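Local coordinates for catalytic domain of the nuclear inclusion protein A (nia) (Tobacco etch virus, PDB 1LVM) that probably cleaves peptide bonds of the viral polyprotein as a chymotrypsin-like cysteine protease with strict sequence specificity, at residues P21-S33 with L40-N52. The protein carries 1 engineered substitution. Residues are numbered along the deposited sequence; the frame is centred on the assembly and turned at random.
Sequences PISSTICHLTNES and LYGIGFGPFIITN
His28 and Tyr41 face each other as a non-hydrogen-bonded pair of two antiparallel strands, and their rings meet at a slant, planes 58° apart. The imidazole approaches chiefly through CD2: this atom of His28 sits over one face of the phenol, near its rim, 3.3 Å from CZ of Tyr41. On the same side of the sheet CG2 of Ile26 comes within 3.6 Å of CD2 of Tyr41; with CG1 beside the backbone N (chi1 -65°), that methyl is left anti to the N and reaches the ring.

On the other side Leu29 is the main apolar contact. CD1 of Leu29 extends past Gly42, lies 3.9 Å from CG2 of Ile49 and meets Thr51 end to end, while SG of Cys27 rests 4.0 Å from CD1 of Ile49. Leucine and isoleucine run past one another in opposite senses, joining strand 26-33 to strand 48-51 beyond the intervening one. This is the first-to-third strand meander of the N-terminal barrel in a chymotrypsin-like protease, in which 36-45 is the middle strand.

Five backbone bonds join 25-29 to 40-44, Leu29 N to Leu40 O at 2.7 Å, and the ladder continues toward the hairpin turn with Asn31 and Thr38. Further out, the hydroxyl of Thr51 donates to Tyr41 O at 2.7 Å, which orients the threonine side chain against which CD1 of Leu29 packs. Thr25 OG1 donates to a lone pair of Ile22 O, which also takes Thr25 N, tying Thr25 back to the short helix; Ile26 N to Ser23 O closes the type I turn into the strand. Beyond Ile26 and Ile43, Pro162 of strand 162-165 brings in the second barrel.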
# COMPACT_ATOMS: atom_id res chain seq x y z
N PRO A 21 1.46 -2.46 15.35
CA PRO A 21 0.27 -3.20 14.93
C PRO A 21 0.09 -3.05 13.41
O PRO A 21 -0.45 -3.93 12.75
CB PRO A 21 -0.85 -2.54 15.71
CG PRO A 21 -0.15 -2.17 17.05
CD PRO A 21 1.16 -1.60 16.53
N ILE A 22 0.49 -1.91 12.87
CA ILE A 22 0.41 -1.74 11.42
C ILE A 22 1.57 -2.47 10.74
O ILE A 22 1.38 -3.27 9.79
CB ILE A 22 0.44 -0.24 11.01
CG1 ILE A 22 -0.88 0.41 11.35
CG2 ILE A 22 0.71 -0.12 9.50
CD1 ILE A 22 -0.86 1.97 11.24
N SER A 23 2.80 -2.26 11.21
CA SER A 23 3.92 -2.89 10.50
C SER A 23 3.87 -4.39 10.58
O SER A 23 4.36 -5.05 9.66
CB SER A 23 5.31 -2.40 11.02
OG SER A 23 5.34 -2.56 12.38
N SER A 24 3.25 -4.94 11.62
CA SER A 24 3.19 -6.40 11.75
C SER A 24 2.26 -7.00 10.69
O SER A 24 2.28 -8.22 10.45
CB SER A 24 2.79 -6.83 13.18
OG SER A 24 1.50 -6.39 13.50
N THR A 25 1.48 -6.16 10.03
CA THR A 25 0.56 -6.69 8.98
C THR A 25 1.12 -6.48 7.57
O THR A 25 0.51 -6.93 6.58
CB THR A 25 -0.80 -6.00 8.98
OG1 THR A 25 -0.65 -4.63 8.54
CG2 THR A 25 -1.40 -6.00 10.38
N ILE A 26 2.25 -5.80 7.46
CA ILE A 26 2.82 -5.56 6.13
C ILE A 26 3.49 -6.80 5.55
O ILE A 26 4.10 -7.58 6.28
CB ILE A 26 3.81 -4.38 6.21
CG1 ILE A 26 3.03 -3.14 6.57
CG2 ILE A 26 4.67 -4.31 4.89
CD1 ILE A 26 3.94 -1.88 6.77
N CYS A 27 3.24 -7.06 4.26
CA CYS A 27 3.85 -8.16 3.58
C CYS A 27 4.63 -7.66 2.42
O CYS A 27 4.28 -6.62 1.80
CB CYS A 27 2.76 -9.09 2.97
SG CYS A 27 1.55 -9.80 4.14
N HIS A 28 5.66 -8.41 2.07
CA HIS A 28 6.44 -8.08 0.88
C HIS A 28 5.97 -9.04 -0.21
O HIS A 28 5.95 -10.25 -0.01
CB HIS A 28 7.92 -8.26 1.07
CG HIS A 28 8.70 -7.63 -0.05
ND1 HIS A 28 9.55 -8.34 -0.87
CD2 HIS A 28 8.72 -6.35 -0.50
CE1 HIS A 28 10.07 -7.52 -1.77
NE2 HIS A 28 9.58 -6.31 -1.57
N LEU A 29 5.65 -8.48 -1.39
CA LEU A 29 5.07 -9.25 -2.50
C LEU A 29 5.96 -9.23 -3.74
O LEU A 29 6.41 -8.16 -4.16
CB LEU A 29 3.71 -8.59 -2.88
CG LEU A 29 2.74 -8.33 -1.70
CD1 LEU A 29 1.44 -7.69 -2.16
CD2 LEU A 29 2.34 -9.62 -1.02
N THR A 30 6.19 -10.40 -4.31
CA THR A 30 6.93 -10.48 -5.52
C THR A 30 6.16 -11.24 -6.58
O THR A 30 5.90 -12.41 -6.43
CB THR A 30 8.34 -11.14 -5.27
OG1 THR A 30 9.06 -10.34 -4.31
CG2 THR A 30 9.11 -11.24 -6.59
N ASN A 31 5.79 -10.54 -7.65
CA ASN A 31 5.04 -11.22 -8.73
C ASN A 31 6.05 -11.52 -9.83
O ASN A 31 6.55 -10.62 -10.50
CB ASN A 31 3.93 -10.27 -9.25
CG ASN A 31 3.15 -10.83 -10.46
OD1 ASN A 31 3.44 -11.92 -10.94
ND2 ASN A 31 2.12 -10.11 -10.90
N GLU A 32 6.35 -12.80 -10.03
CA GLU A 32 7.32 -13.16 -11.03
C GLU A 32 6.58 -13.81 -12.22
O GLU A 32 5.94 -14.87 -12.08
CB GLU A 32 8.35 -14.11 -10.38
CG GLU A 32 9.47 -14.51 -11.27
CD GLU A 32 10.45 -15.42 -10.54
OE1 GLU A 32 10.12 -16.62 -10.36
OE2 GLU A 32 11.52 -14.94 -10.13
N SER A 33 6.68 -13.17 -13.38
CA SER A 33 5.93 -13.70 -14.51
C SER A 33 6.55 -13.24 -15.82
O SER A 33 6.93 -12.08 -15.93
CB SER A 33 4.49 -13.16 -14.42
OG SER A 33 3.67 -13.63 -15.43
N LEU A 40 6.91 -5.23 -4.28
CA LEU A 40 6.39 -4.07 -3.58
C LEU A 40 5.66 -4.63 -2.34
O LEU A 40 5.69 -5.85 -2.05
CB LEU A 40 5.47 -3.19 -4.52
CG LEU A 40 4.00 -3.48 -4.95
CD1 LEU A 40 3.85 -3.21 -6.42
CD2 LEU A 40 3.46 -4.82 -4.53
N TYR A 41 5.03 -3.74 -1.59
CA TYR A 41 4.39 -4.19 -0.36
C TYR A 41 2.87 -4.21 -0.35
O TYR A 41 2.21 -3.64 -1.21
CB TYR A 41 4.85 -3.29 0.79
CG TYR A 41 6.33 -3.42 1.01
CD1 TYR A 41 7.25 -2.69 0.27
CD2 TYR A 41 6.81 -4.28 1.99
CE1 TYR A 41 8.66 -2.82 0.49
CE2 TYR A 41 8.17 -4.43 2.23
CZ TYR A 41 9.09 -3.71 1.51
OH TYR A 41 10.42 -3.83 1.90
N GLY A 42 2.32 -4.92 0.62
CA GLY A 42 0.86 -4.96 0.81
C GLY A 42 0.54 -4.92 2.29
O GLY A 42 1.45 -5.06 3.11
N ILE A 43 -0.74 -4.69 2.62
CA ILE A 43 -1.18 -4.58 4.00
C ILE A 43 -2.21 -5.68 4.27
O ILE A 43 -3.26 -5.75 3.60
CB ILE A 43 -1.85 -3.23 4.24
CG1 ILE A 43 -0.83 -2.11 3.95
CG2 ILE A 43 -2.39 -3.14 5.71
CD1 ILE A 43 -1.43 -0.74 3.63
N GLY A 44 -1.92 -6.55 5.23
CA GLY A 44 -2.83 -7.65 5.52
C GLY A 44 -3.98 -7.25 6.40
O GLY A 44 -3.85 -6.39 7.27
N PHE A 45 -5.14 -7.84 6.16
CA PHE A 45 -6.35 -7.55 6.93
C PHE A 45 -7.25 -8.77 6.76
O PHE A 45 -7.80 -9.04 5.67
CB PHE A 45 -7.07 -6.30 6.40
CG PHE A 45 -8.24 -5.86 7.26
CD1 PHE A 45 -9.50 -6.41 7.07
CD2 PHE A 45 -8.06 -4.88 8.25
CE1 PHE A 45 -10.59 -5.99 7.85
CE2 PHE A 45 -9.13 -4.44 9.03
CZ PHE A 45 -10.42 -4.98 8.84
N GLY A 46 -7.39 -9.54 7.82
CA GLY A 46 -8.16 -10.75 7.66
C GLY A 46 -7.51 -11.63 6.60
O GLY A 46 -6.28 -11.79 6.52
N PRO A 47 -8.35 -12.17 5.68
CA PRO A 47 -7.84 -13.04 4.62
C PRO A 47 -7.35 -12.23 3.42
O PRO A 47 -6.98 -12.80 2.38
CB PRO A 47 -9.08 -13.84 4.27
CG PRO A 47 -10.14 -12.89 4.34
CD PRO A 47 -9.82 -12.08 5.62
N PHE A 48 -7.34 -10.91 3.57
CA PHE A 48 -6.96 -10.02 2.45
C PHE A 48 -5.59 -9.42 2.55
O PHE A 48 -5.01 -9.29 3.65
CB PHE A 48 -7.95 -8.85 2.36
CG PHE A 48 -9.41 -9.26 2.37
CD1 PHE A 48 -9.87 -10.26 1.49
CD2 PHE A 48 -10.33 -8.66 3.22
CE1 PHE A 48 -11.22 -10.65 1.49
CE2 PHE A 48 -11.69 -9.03 3.24
CZ PHE A 48 -12.15 -10.04 2.36
N ILE A 49 -5.05 -9.02 1.39
CA ILE A 49 -3.81 -8.26 1.35
C ILE A 49 -4.19 -7.05 0.43
O ILE A 49 -4.64 -7.22 -0.70
CB ILE A 49 -2.64 -9.01 0.72
CG1 ILE A 49 -2.23 -10.17 1.65
CG2 ILE A 49 -1.40 -8.03 0.53
CD1 ILE A 49 -0.93 -10.88 1.19
N ILE A 50 -4.02 -5.85 0.94
CA ILE A 50 -4.39 -4.61 0.20
C ILE A 50 -3.08 -4.15 -0.39
O ILE A 50 -2.10 -4.03 0.35
CB ILE A 50 -4.90 -3.51 1.18
CG1 ILE A 50 -6.22 -3.96 1.83
CG2 ILE A 50 -5.16 -2.16 0.38
CD1 ILE A 50 -6.45 -3.41 3.17
N THR A 51 -3.05 -3.91 -1.69
CA THR A 51 -1.79 -3.53 -2.33
C THR A 51 -2.05 -2.73 -3.61
O THR A 51 -3.21 -2.33 -3.89
CB THR A 51 -0.89 -4.77 -2.58
OG1 THR A 51 0.40 -4.34 -3.03
CG2 THR A 51 -1.51 -5.74 -3.69
N ASN A 52 -0.99 -2.45 -4.35
CA ASN A 52 -1.15 -1.64 -5.57
C ASN A 52 -1.72 -2.47 -6.72
O ASN A 52 -1.31 -3.60 -6.92
CB ASN A 52 0.22 -1.13 -6.04
CG ASN A 52 0.91 -0.32 -4.97
OD1 ASN A 52 1.57 -0.87 -4.07
ND2 ASN A 52 0.78 1.00 -5.07